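Local coordinates for protein small COPII coat GTPase SAR1 (Encephalitozoon cuniculi, PDB 6VS4) that belongs to the ADP-ribosylation factor family of P-loop small G proteins and holds guanosine-5'-diphosphate in its nucleotide pocket, at residues 111-116 with 142-147; 146-151 with 190-195; 46-51 with 119-124. All blocks are in the same frame, centred on the assembly; numbering follows the deposited sequence.

Contact 1. Residues 111-116 with 142-147; sequences VFIVDV and VVLMNK. With GDP (guanosine-5'-diphosphate), chain D.
Chi1 (-179°) sets Asp115 CG anti to the backbone N, and the extended Lys147 chain carries NZ to the carboxylate, just past the strand ends. The salt bridge runs from Lys147 NZ to Asp115 OD2 at 3.0 Å, the amine lying above the carboxylate plane, 61° out of it, while OD1 takes the amide of His117. NZ also donates to GDP O4' at 3.2 Å and to the carbonyl of Asn49, so three acceptors fix its position. On the way there the lysine chain passes over one face of the guanine, with Lys147 CG 3.5 Å from both GDP C5 and GDP C6. Asn146 reaches the base's other ring: its ND2 stands 2.9 Å from GDP N7 and is hydrogen-bonded to Ala50 O, which ties the strand end to the loop at 46-51, while its OD1 accepts the Ile193 amide.

Behind this polar end the backbones run parallel in register, their axes 4.7 Å apart and 21° from alignment. Amides and carbonyls alternate in nearly straight bonds, Phe112 and Val114 donating to Val142 and Leu144, and Leu144 and Asn146 donating back; Asn146 N to Val114 O is the shortest at 2.7 Å. Val116 N, just past its strand, adds a bond to Asn146 O. Val111, Ile113, Val142 and Leu144 point to one face, where Val111 CG1 meets Leu144 CD1 at 3.7 Å beneath helices 52-59 and 204-223. Val114 and Met145 share the other face, side by side, with Val114 CB 4.0 Å from Met145 SD. Strands 109-115 and 141-146, joined through helix 122-135, form a beta-alpha-beta crossover of the P-loop NTPase fold, and the Asn146-Lys147 pair at its end opens the NKxD guanine-binding motif.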
loop_
_atom_site.group_PDB
_atom_site.type_symbol
_atom_site.label_atom_id
_atom_site.label_comp_id
_atom_site.label_asym_id
_atom_site.label_seq_id
_atom_site.Cartn_x
_atom_site.Cartn_y
_atom_site.Cartn_z
ATOM N N VAL A 111 -16.528 -27.716 13.647
ATOM C CA VAL A 111 -17.054 -26.407 13.295
ATOM C C VAL A 111 -18.424 -26.635 12.666
ATOM O O VAL A 111 -18.531 -27.183 11.562
ATOM C CB VAL A 111 -16.105 -25.654 12.354
ATOM C CG1 VAL A 111 -16.665 -24.297 11.978
ATOM C CG2 VAL A 111 -14.761 -25.503 13.019
ATOM N N PHE A 112 -19.474 -26.235 13.374
ATOM C CA PHE A 112 -20.844 -26.393 12.913
ATOM C C PHE A 112 -21.367 -25.032 12.466
ATOM O O PHE A 112 -21.356 -24.074 13.249
ATOM C CB PHE A 112 -21.729 -26.978 14.014
ATOM C CG PHE A 112 -23.082 -27.412 13.530
ATOM C CD1 PHE A 112 -24.132 -26.513 13.463
ATOM C CD2 PHE A 112 -23.306 -28.721 13.138
ATOM C CE1 PHE A 112 -25.388 -26.916 13.014
ATOM C CE2 PHE A 112 -24.558 -29.129 12.686
ATOM C CZ PHE A 112 -25.598 -28.226 12.626
ATOM N N ILE A 113 -21.814 -24.948 11.213
ATOM C CA ILE A 113 -22.185 -23.685 10.582
ATOM C C ILE A 113 -23.682 -23.672 10.296
ATOM O O ILE A 113 -24.223 -24.638 9.742
ATOM C CB ILE A 113 -21.380 -23.459 9.294
ATOM C CG1 ILE A 113 -19.882 -23.539 9.604
ATOM C CG2 ILE A 113 -21.724 -22.116 8.697
ATOM C CD1 ILE A 113 -18.979 -23.200 8.426
ATOM N N VAL A 114 -24.342 -22.564 10.643
ATOM C CA VAL A 114 -25.776 -22.385 10.438
ATOM C C VAL A 114 -26.013 -21.117 9.626
ATOM O O VAL A 114 -25.424 -20.068 9.910
ATOM C CB VAL A 114 -26.533 -22.309 11.782
ATOM C CG1 VAL A 114 -28.031 -22.031 11.556
ATOM C CG2 VAL A 114 -26.331 -23.571 12.589
ATOM N N ASP A 115 -26.902 -21.208 8.635
ATOM C CA ASP A 115 -27.385 -20.037 7.904
ATOM C C ASP A 115 -28.560 -19.445 8.684
ATOM O O ASP A 115 -29.664 -19.996 8.670
ATOM C CB ASP A 115 -27.792 -20.433 6.485
ATOM C CG ASP A 115 -28.279 -19.248 5.640
ATOM O OD1 ASP A 115 -28.525 -18.151 6.188
ATOM O OD2 ASP A 115 -28.434 -19.427 4.410
ATOM N N VAL A 116 -28.331 -18.307 9.344
ATOM C CA VAL A 116 -29.363 -17.704 10.177
ATOM C C VAL A 116 -30.496 -17.125 9.344
ATOM O O VAL A 116 -31.581 -16.863 9.875
ATOM C CB VAL A 116 -28.766 -16.617 11.091
ATOM C CG1 VAL A 116 -27.606 -17.175 11.891
ATOM C CG2 VAL A 116 -28.316 -15.408 10.267
ATOM N N VAL A 142 -17.625 -25.729 18.076
ATOM C CA VAL A 142 -17.811 -24.300 17.879
ATOM C C VAL A 142 -18.899 -24.112 16.830
ATOM O O VAL A 142 -18.899 -24.783 15.790
ATOM C CB VAL A 142 -16.491 -23.597 17.497
ATOM C CG1 VAL A 142 -15.984 -24.029 16.137
ATOM C CG2 VAL A 142 -16.676 -22.103 17.540
ATOM N N VAL A 143 -19.868 -23.254 17.136
ATOM C CA VAL A 143 -21.008 -23.005 16.264
ATOM C C VAL A 143 -20.866 -21.618 15.652
ATOM O O VAL A 143 -20.724 -20.619 16.370
ATOM C CB VAL A 143 -22.338 -23.143 17.017
ATOM C CG1 VAL A 143 -23.488 -22.771 16.105
ATOM C CG2 VAL A 143 -22.497 -24.557 17.507
ATOM N N LEU A 144 -20.902 -21.559 14.327
ATOM C CA LEU A 144 -20.879 -20.302 13.595
ATOM C C LEU A 144 -22.289 -20.007 13.107
ATOM O O LEU A 144 -22.800 -20.686 12.215
ATOM C CB LEU A 144 -19.889 -20.363 12.434
ATOM C CG LEU A 144 -18.432 -20.683 12.819
ATOM C CD1 LEU A 144 -17.500 -20.664 11.605
ATOM C CD2 LEU A 144 -17.955 -19.730 13.881
ATOM N N MET A 145 -22.934 -19.026 13.719
ATOM C CA MET A 145 -24.171 -18.486 13.163
ATOM C C MET A 145 -23.758 -17.540 12.040
ATOM O O MET A 145 -23.268 -16.435 12.286
ATOM C CB MET A 145 -24.998 -17.793 14.241
ATOM C CG MET A 145 -25.481 -18.724 15.354
ATOM S SD MET A 145 -26.830 -19.826 14.868
ATOM C CE MET A 145 -27.143 -20.706 16.395
ATOM N N ASN A 146 -23.911 -17.994 10.803
ATOM C CA ASN A 146 -23.354 -17.322 9.639
ATOM C C ASN A 146 -24.430 -16.533 8.902
ATOM O O ASN A 146 -25.629 -16.729 9.112
ATOM C CB ASN A 146 -22.705 -18.343 8.696
ATOM C CG ASN A 146 -21.868 -17.691 7.608
ATOM O OD1 ASN A 146 -21.243 -16.657 7.827
ATOM N ND2 ASN A 146 -21.856 -18.297 6.424
ATOM N N LYS A 147 -23.973 -15.631 8.026
ATOM C CA LYS A 147 -24.825 -14.803 7.168
ATOM C C LYS A 147 -25.644 -13.788 7.966
ATOM O O LYS A 147 -26.747 -13.418 7.558
ATOM C CB LYS A 147 -25.749 -15.658 6.296
ATOM C CG LYS A 147 -25.027 -16.748 5.521
ATOM C CD LYS A 147 -25.817 -17.138 4.296
ATOM C CE LYS A 147 -25.240 -18.353 3.619
ATOM N NZ LYS A 147 -26.158 -18.817 2.556
HETATM P PB GDP D . -21.949 -25.190 1.597
HETATM O O1B GDP D . -23.070 -26.020 0.945
HETATM O O2B GDP D . -20.582 -25.660 1.196
HETATM O O3B GDP D . -22.188 -25.176 3.109
HETATM O O3A GDP D . -22.156 -23.684 1.138
HETATM P PA GDP D . -21.241 -22.621 0.398
HETATM O O1A GDP D . -21.167 -23.043 -1.061
HETATM O O2A GDP D . -19.952 -22.435 1.094
HETATM O "O5'" GDP D . -22.101 -21.276 0.427
HETATM C "C5'" GDP D . -23.370 -21.112 -0.240
HETATM C "C4'" GDP D . -23.572 -19.655 -0.574
HETATM O "O4'" GDP D . -23.642 -18.885 0.647
HETATM C "C3'" GDP D . -22.478 -19.017 -1.438
HETATM O "O3'" GDP D . -23.029 -18.279 -2.522
HETATM C "C2'" GDP D . -21.737 -18.106 -0.454
HETATM O "O2'" GDP D . -21.210 -16.961 -1.112
HETATM C "C1'" GDP D . -22.875 -17.710 0.480
HETATM N N9 GDP D . -22.438 -17.241 1.804
HETATM C C8 GDP D . -21.582 -17.858 2.680
HETATM N N7 GDP D . -21.385 -17.166 3.779
HETATM C C5 GDP D . -22.151 -16.025 3.610
HETATM C C6 GDP D . -22.323 -14.864 4.441
HETATM O O6 GDP D . -21.841 -14.666 5.553
HETATM N N1 GDP D . -23.159 -13.930 3.865
HETATM C C2 GDP D . -23.788 -14.075 2.657
HETATM N N2 GDP D . -24.573 -13.071 2.260
HETATM N N3 GDP D . -23.647 -15.145 1.881
HETATM C C4 GDP D . -22.812 -16.064 2.403
#

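Contact 2. Residues 146-151 with 190-195; sequences NKIDLE and YVTITS. With GDP (guanosine-5'-diphosphate), chain D.
The end-to-end directions of Asn146-Asp149 and Tyr190-Ile193 are 85° apart, and the two loops meet where Ile148, the first residue of the 3-10 segment 148-151, gives its N-H to Val191 O in a long, weak bond of 3.5 Å; Thr192-Ser195 form a type I turn. The amide of Ile193 donates to Asn146 OD1 at 2.9 Å, in the plane of the carboxamide. The same amide makes a weak second bond to GDP O6 at 3.1 Å, so it serves both side chain and base. Ile193 then crosses Asn146 at about a right angle, laying CD1 3.5 Å from Asn146 CG.

Asp149 takes the N1-N2 edge of the guanine. Its CG sits between the backbone N and the carbonyl carbon (chi1 58°), and the carboxylate faces the guanine edge: GDP N1 donates to OD1 at 3.0 Å and GDP N2 to OD2 at 3.1 Å. Thr192 OG1 also donates to Asp149 OD1, at 3.2 Å from the anti side and 34° out of the carboxylate plane, a second-shell bond that would help fix the carboxylate's rotation. Thr194 covers the guanine face opposite Lys147, its CG2 3.5 Å from GDP C5. Paired acceptors on Asp149 matched to adjacent N-H donors, with an amide at O6, are consistent with selective recognition of guanine, since adenine has no N-H at N1 and no amino group at C2.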
loop_
_atom_site.group_PDB
_atom_site.type_symbol
_atom_site.label_atom_id
_atom_site.label_comp_id
_atom_site.label_asym_id
_atom_site.label_seq_id
_atom_site.Cartn_x
_atom_site.Cartn_y
_atom_site.Cartn_z
ATOM N N ASN A 146 -23.911 -17.994 10.803
ATOM C CA ASN A 146 -23.354 -17.322 9.639
ATOM C C ASN A 146 -24.430 -16.533 8.902
ATOM O O ASN A 146 -25.629 -16.729 9.112
ATOM C CB ASN A 146 -22.705 -18.343 8.696
ATOM C CG ASN A 146 -21.868 -17.691 7.608
ATOM O OD1 ASN A 146 -21.243 -16.657 7.827
ATOM N ND2 ASN A 146 -21.856 -18.297 6.424
ATOM N N LYS A 147 -23.973 -15.631 8.026
ATOM C CA LYS A 147 -24.825 -14.803 7.168
ATOM C C LYS A 147 -25.644 -13.788 7.966
ATOM O O LYS A 147 -26.747 -13.418 7.558
ATOM C CB LYS A 147 -25.749 -15.658 6.296
ATOM C CG LYS A 147 -25.027 -16.748 5.521
ATOM C CD LYS A 147 -25.817 -17.138 4.296
ATOM C CE LYS A 147 -25.240 -18.353 3.619
ATOM N NZ LYS A 147 -26.158 -18.817 2.556
ATOM N N ILE A 148 -25.102 -13.291 9.083
ATOM C CA ILE A 148 -25.834 -12.311 9.871
ATOM C C ILE A 148 -26.039 -11.015 9.106
ATOM O O ILE A 148 -26.923 -10.227 9.463
ATOM C CB ILE A 148 -25.128 -12.039 11.211
ATOM C CG1 ILE A 148 -23.783 -11.339 10.981
ATOM C CG2 ILE A 148 -24.981 -13.340 12.018
ATOM C CD1 ILE A 148 -23.034 -11.041 12.253
ATOM N N ASP A 149 -25.246 -10.770 8.055
ATOM C CA ASP A 149 -25.463 -9.593 7.215
ATOM C C ASP A 149 -26.834 -9.620 6.541
ATOM O O ASP A 149 -27.399 -8.560 6.245
ATOM C CB ASP A 149 -24.357 -9.475 6.156
ATOM C CG ASP A 149 -24.270 -10.702 5.256
ATOM O OD1 ASP A 149 -24.074 -11.815 5.780
ATOM O OD2 ASP A 149 -24.406 -10.556 4.023
ATOM N N LEU A 150 -27.383 -10.812 6.280
ATOM C CA LEU A 150 -28.700 -10.899 5.656
ATOM C C LEU A 150 -29.815 -10.453 6.595
ATOM O O LEU A 150 -30.921 -10.156 6.124
ATOM C CB LEU A 150 -28.947 -12.319 5.148
ATOM C CG LEU A 150 -27.954 -12.766 4.067
ATOM C CD1 LEU A 150 -28.263 -14.164 3.549
ATOM C CD2 LEU A 150 -27.951 -11.764 2.921
ATOM N N GLU A 151 -29.554 -10.403 7.902
ATOM C CA GLU A 151 -30.477 -9.811 8.866
ATOM C C GLU A 151 -30.133 -8.365 9.181
ATOM O O GLU A 151 -30.730 -7.780 10.090
ATOM C CB GLU A 151 -30.508 -10.631 10.157
ATOM C CG GLU A 151 -30.978 -12.051 9.940
ATOM C CD GLU A 151 -32.332 -12.098 9.253
ATOM O OE1 GLU A 151 -33.273 -11.409 9.712
ATOM O OE2 GLU A 151 -32.450 -12.817 8.240
ATOM N N TYR A 190 -21.186 -15.381 16.129
ATOM C CA TYR A 190 -22.007 -14.732 15.112
ATOM C C TYR A 190 -21.085 -14.037 14.119
ATOM O O TYR A 190 -20.305 -13.157 14.500
ATOM C CB TYR A 190 -22.998 -13.755 15.752
ATOM C CG TYR A 190 -23.832 -14.429 16.815
ATOM C CD1 TYR A 190 -25.060 -14.993 16.503
ATOM C CD2 TYR A 190 -23.371 -14.543 18.120
ATOM C CE1 TYR A 190 -25.818 -15.633 17.463
ATOM C CE2 TYR A 190 -24.108 -15.180 19.079
ATOM C CZ TYR A 190 -25.338 -15.725 18.750
ATOM O OH TYR A 190 -26.079 -16.359 19.716
ATOM N N VAL A 191 -21.150 -14.462 12.856
ATOM C CA VAL A 191 -20.165 -14.087 11.852
ATOM C C VAL A 191 -20.851 -13.843 10.512
ATOM O O VAL A 191 -21.983 -14.269 10.273
ATOM C CB VAL A 191 -19.074 -15.173 11.689
ATOM C CG1 VAL A 191 -18.281 -15.365 12.981
ATOM C CG2 VAL A 191 -19.699 -16.487 11.255
ATOM N N THR A 192 -20.137 -13.138 9.636
ATOM C CA THR A 192 -20.414 -13.078 8.199
ATOM C C THR A 192 -19.128 -13.546 7.528
ATOM O O THR A 192 -18.151 -12.795 7.447
ATOM C CB THR A 192 -20.807 -11.684 7.712
ATOM O OG1 THR A 192 -22.104 -11.338 8.206
ATOM C CG2 THR A 192 -20.839 -11.645 6.195
ATOM N N ILE A 193 -19.130 -14.799 7.075
ATOM C CA ILE A 193 -17.904 -15.418 6.598
ATOM C C ILE A 193 -17.419 -14.743 5.323
ATOM O O ILE A 193 -16.212 -14.672 5.077
ATOM C CB ILE A 193 -18.139 -16.928 6.420
ATOM C CG1 ILE A 193 -18.247 -17.582 7.799
ATOM C CG2 ILE A 193 -17.020 -17.574 5.609
ATOM C CD1 ILE A 193 -18.652 -19.039 7.775
ATOM N N THR A 194 -18.334 -14.200 4.516
ATOM C CA THR A 194 -17.956 -13.563 3.259
ATOM C C THR A 194 -17.501 -12.113 3.400
ATOM O O THR A 194 -17.077 -11.526 2.402
ATOM C CB THR A 194 -19.112 -13.620 2.266
ATOM O OG1 THR A 194 -20.295 -13.108 2.890
ATOM C CG2 THR A 194 -19.340 -15.060 1.824
ATOM N N SER A 195 -17.624 -11.494 4.570
ATOM C CA SER A 195 -17.159 -10.120 4.689
ATOM C C SER A 195 -15.634 -10.076 4.772
ATOM O O SER A 195 -14.973 -11.037 5.185
ATOM C CB SER A 195 -17.765 -9.435 5.913
ATOM O OG SER A 195 -17.084 -9.818 7.093
HETATM P PB GDP D . -21.949 -25.190 1.597
HETATM O O1B GDP D . -23.070 -26.020 0.945
HETATM O O2B GDP D . -20.582 -25.660 1.196
HETATM O O3B GDP D . -22.188 -25.176 3.109
HETATM O O3A GDP D . -22.156 -23.684 1.138
HETATM P PA GDP D . -21.241 -22.621 0.398
HETATM O O1A GDP D . -21.167 -23.043 -1.061
HETATM O O2A GDP D . -19.952 -22.435 1.094
HETATM O "O5'" GDP D . -22.101 -21.276 0.427
HETATM C "C5'" GDP D . -23.370 -21.112 -0.240
HETATM C "C4'" GDP D . -23.572 -19.655 -0.574
HETATM O "O4'" GDP D . -23.642 -18.885 0.647
HETATM C "C3'" GDP D . -22.478 -19.017 -1.438
HETATM O "O3'" GDP D . -23.029 -18.279 -2.522
HETATM C "C2'" GDP D . -21.737 -18.106 -0.454
HETATM O "O2'" GDP D . -21.210 -16.961 -1.112
HETATM C "C1'" GDP D . -22.875 -17.710 0.480
HETATM N N9 GDP D . -22.438 -17.241 1.804
HETATM C C8 GDP D . -21.582 -17.858 2.680
HETATM N N7 GDP D . -21.385 -17.166 3.779
HETATM C C5 GDP D . -22.151 -16.025 3.610
HETATM C C6 GDP D . -22.323 -14.864 4.441
HETATM O O6 GDP D . -21.841 -14.666 5.553
HETATM N N1 GDP D . -23.159 -13.930 3.865
HETATM C C2 GDP D . -23.788 -14.075 2.657
HETATM N N2 GDP D . -24.573 -13.071 2.260
HETATM N N3 GDP D . -23.647 -15.145 1.881
HETATM C C4 GDP D . -22.812 -16.064 2.403
#

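Contact 3. Residues 46-51 with 119-124; sequences GIDNAG and VERFQE. With GDP (guanosine-5'-diphosphate), chain D.
Ile47-Ala50 form a type II turn leaving strand 40-47, and Arg121 occupies the N-cap position of helix 122-135; the backbones stay apart, the nearest CA atoms, those of Ile47 and Glu124, being 7.3 Å from each other. Side chains therefore bridge most of the gap. Arg121 NH2 forms a salt bridge with Asp48 OD1 at 2.8 Å. The oxygen lies practically in the guanidinium plane, whereas the nitrogen stands 41° above the carboxylate plane, and the two planes are 48° apart. NH1 adds a weak bond to Asp48 O. A bend at chi3 (70°) places Arg121 NE where it can make a weak, 3.4 Å salt bridge to Glu124 OE2, so the cation links two carboxylates in one network.

One guanidinium face is covered by Ile47: CD1 sits 3.7 Å above the plane, over its centre. The other branch, Ile47 CG2, packs 4.0 Å from Glu124 CB, in the first turn of the helix.

Beyond the turn, backbone amides hold the phosphate. Asn49 N donates to GDP O1B at 2.7 Å, and Gly51 N to GDP O3B at 3.1 Å, just before helix 52-59. This strand-loop-helix with amides directed at the terminal phosphate, spanning Gly46 to Gly51 and continuing into Lys52 and Thr53, fits the Walker A P-loop.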
loop_
_atom_site.group_PDB
_atom_site.type_symbol
_atom_site.label_atom_id
_atom_site.label_comp_id
_atom_site.label_asym_id
_atom_site.label_seq_id
_atom_site.Cartn_x
_atom_site.Cartn_y
_atom_site.Cartn_z
ATOM N N GLY A 46 -22.790 -29.071 8.884
ATOM C CA GLY A 46 -23.939 -28.216 8.656
ATOM C C GLY A 46 -24.711 -28.664 7.435
ATOM O O GLY A 46 -24.201 -29.458 6.644
ATOM N N ILE A 47 -25.940 -28.177 7.258
ATOM C CA ILE A 47 -26.680 -28.526 6.051
ATOM C C ILE A 47 -26.092 -27.725 4.896
ATOM O O ILE A 47 -25.316 -26.787 5.112
ATOM C CB ILE A 47 -28.198 -28.291 6.215
ATOM C CG1 ILE A 47 -28.515 -26.797 6.253
ATOM C CG2 ILE A 47 -28.735 -29.016 7.451
ATOM C CD1 ILE A 47 -29.962 -26.484 6.488
ATOM N N ASP A 48 -26.438 -28.098 3.665
ATOM C CA ASP A 48 -25.882 -27.429 2.495
ATOM C C ASP A 48 -26.317 -25.965 2.438
ATOM O O ASP A 48 -27.372 -25.585 2.956
ATOM C CB ASP A 48 -26.328 -28.141 1.219
ATOM C CG ASP A 48 -27.829 -28.224 1.112
ATOM O OD1 ASP A 48 -28.430 -28.988 1.897
ATOM O OD2 ASP A 48 -28.412 -27.501 0.272
ATOM N N ASN A 49 -25.484 -25.144 1.787
ATOM C CA ASN A 49 -25.667 -23.704 1.597
ATOM C C ASN A 49 -25.399 -22.905 2.870
ATOM O O ASN A 49 -25.694 -21.702 2.912
ATOM C CB ASN A 49 -27.068 -23.383 1.050
ATOM C CG ASN A 49 -27.115 -22.093 0.245
ATOM O OD1 ASN A 49 -26.461 -21.971 -0.792
ATOM N ND2 ASN A 49 -27.931 -21.142 0.693
ATOM N N ALA A 50 -24.849 -23.531 3.914
ATOM C CA ALA A 50 -24.572 -22.815 5.156
ATOM C C ALA A 50 -23.310 -21.956 5.081
ATOM O O ALA A 50 -23.189 -20.986 5.840
ATOM C CB ALA A 50 -24.455 -23.803 6.319
ATOM N N GLY A 51 -22.388 -22.276 4.185
ATOM C CA GLY A 51 -21.148 -21.551 4.047
ATOM C C GLY A 51 -19.897 -22.339 4.402
ATOM O O GLY A 51 -18.866 -21.718 4.693
ATOM N N VAL A 119 -34.535 -19.517 7.597
ATOM C CA VAL A 119 -35.304 -19.907 8.778
ATOM C C VAL A 119 -36.168 -21.134 8.513
ATOM O O VAL A 119 -36.382 -21.949 9.419
ATOM C CB VAL A 119 -36.156 -18.727 9.281
ATOM C CG1 VAL A 119 -35.252 -17.558 9.675
ATOM C CG2 VAL A 119 -37.158 -18.307 8.227
ATOM N N GLU A 120 -36.671 -21.304 7.287
ATOM C CA GLU A 120 -37.574 -22.419 7.004
ATOM C C GLU A 120 -36.896 -23.776 7.148
ATOM O O GLU A 120 -37.583 -24.779 7.386
ATOM C CB GLU A 120 -38.191 -22.262 5.611
ATOM C CG GLU A 120 -39.091 -21.028 5.475
ATOM C CD GLU A 120 -40.190 -20.956 6.540
ATOM O OE1 GLU A 120 -40.783 -22.008 6.873
ATOM O OE2 GLU A 120 -40.465 -19.843 7.042
ATOM N N ARG A 121 -35.570 -23.833 7.005
ATOM C CA ARG A 121 -34.824 -25.078 7.104
ATOM C C ARG A 121 -34.219 -25.278 8.488
ATOM O O ARG A 121 -33.321 -26.111 8.653
ATOM C CB ARG A 121 -33.738 -25.120 6.030
ATOM C CG ARG A 121 -34.290 -25.013 4.614
ATOM C CD ARG A 121 -33.181 -24.931 3.591
ATOM N NE ARG A 121 -32.449 -26.181 3.454
ATOM C CZ ARG A 121 -31.245 -26.270 2.899
ATOM N NH1 ARG A 121 -30.640 -25.178 2.446
ATOM N NH2 ARG A 121 -30.642 -27.448 2.805
ATOM N N PHE A 122 -34.723 -24.554 9.494
ATOM C CA PHE A 122 -34.227 -24.689 10.859
ATOM C C PHE A 122 -34.512 -26.066 11.440
ATOM O O PHE A 122 -33.812 -26.494 12.364
ATOM C CB PHE A 122 -34.837 -23.612 11.757
ATOM C CG PHE A 122 -34.090 -22.308 11.734
ATOM C CD1 PHE A 122 -32.905 -22.186 11.032
ATOM C CD2 PHE A 122 -34.577 -21.199 12.411
ATOM C CE1 PHE A 122 -32.210 -20.980 11.009
ATOM C CE2 PHE A 122 -33.891 -19.993 12.394
ATOM C CZ PHE A 122 -32.710 -19.881 11.691
ATOM N N GLN A 123 -35.528 -26.760 10.925
ATOM C CA GLN A 123 -35.806 -28.115 11.385
ATOM C C GLN A 123 -34.720 -29.085 10.934
ATOM O O GLN A 123 -34.310 -29.962 11.703
ATOM C CB GLN A 123 -37.180 -28.561 10.890
ATOM C CG GLN A 123 -37.655 -29.862 11.509
ATOM C CD GLN A 123 -37.704 -29.800 13.022
ATOM O OE1 GLN A 123 -37.967 -28.750 13.606
ATOM N NE2 GLN A 123 -37.452 -30.932 13.666
ATOM N N GLU A 124 -34.234 -28.939 9.699
ATOM C CA GLU A 124 -33.076 -29.722 9.276
ATOM C C GLU A 124 -31.862 -29.410 10.138
ATOM O O GLU A 124 -31.110 -30.317 10.510
ATOM C CB GLU A 124 -32.738 -29.448 7.812
ATOM C CG GLU A 124 -33.843 -29.698 6.822
ATOM C CD GLU A 124 -33.363 -29.510 5.399
ATOM O OE1 GLU A 124 -32.235 -29.952 5.095
ATOM O OE2 GLU A 124 -34.105 -28.915 4.590
HETATM P PB GDP D . -21.949 -25.190 1.597
HETATM O O1B GDP D . -23.070 -26.020 0.945
HETATM O O2B GDP D . -20.582 -25.660 1.196
HETATM O O3B GDP D . -22.188 -25.176 3.109
HETATM O O3A GDP D . -22.156 -23.684 1.138
HETATM P PA GDP D . -21.241 -22.621 0.398
HETATM O O1A GDP D . -21.167 -23.043 -1.061
HETATM O O2A GDP D . -19.952 -22.435 1.094
HETATM O "O5'" GDP D . -22.101 -21.276 0.427
HETATM C "C5'" GDP D . -23.370 -21.112 -0.240
HETATM C "C4'" GDP D . -23.572 -19.655 -0.574
HETATM O "O4'" GDP D . -23.642 -18.885 0.647
HETATM C "C3'" GDP D . -22.478 -19.017 -1.438
HETATM O "O3'" GDP D . -23.029 -18.279 -2.522
HETATM C "C2'" GDP D . -21.737 -18.106 -0.454
HETATM O "O2'" GDP D . -21.210 -16.961 -1.112
HETATM C "C1'" GDP D . -22.875 -17.710 0.480
HETATM N N9 GDP D . -22.438 -17.241 1.804
HETATM C C8 GDP D . -21.582 -17.858 2.680
HETATM N N7 GDP D . -21.385 -17.166 3.779
HETATM C C5 GDP D . -22.151 -16.025 3.610
HETATM C C6 GDP D . -22.323 -14.864 4.441
HETATM O O6 GDP D . -21.841 -14.666 5.553
HETATM N N1 GDP D . -23.159 -13.930 3.865
HETATM C C2 GDP D . -23.788 -14.075 2.657
HETATM N N2 GDP D . -24.573 -13.071 2.260
HETATM N N3 GDP D . -23.647 -15.145 1.881
HETATM C C4 GDP D . -22.812 -16.064 2.403
#

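Overall arrangement
All three contacts touch the same GDP, at the C-terminal ends of parallel strands 40-47, 109-115 and 141-146. Contact 1 lies about 9 Å, centre to centre, from each of the others, which are about 14 Å apart. It shares Asn146 and Lys147 with contact 2, and Met145 O probably hydrogen-bonds Val191 N between them. Contact 3 ties the loop after strand 40-47 to helix 122-135, the connection inside the crossover of contact 1. Along the chain contacts 3 and 1 interleave, while contact 2 follows contact 3. Contact 3 thus holds the phosphate, contact 2 reads the guanine edge, and contact 1 supplies Asn146 and Lys147, which meet base and ribose and reach back to Ala50 and Asn49.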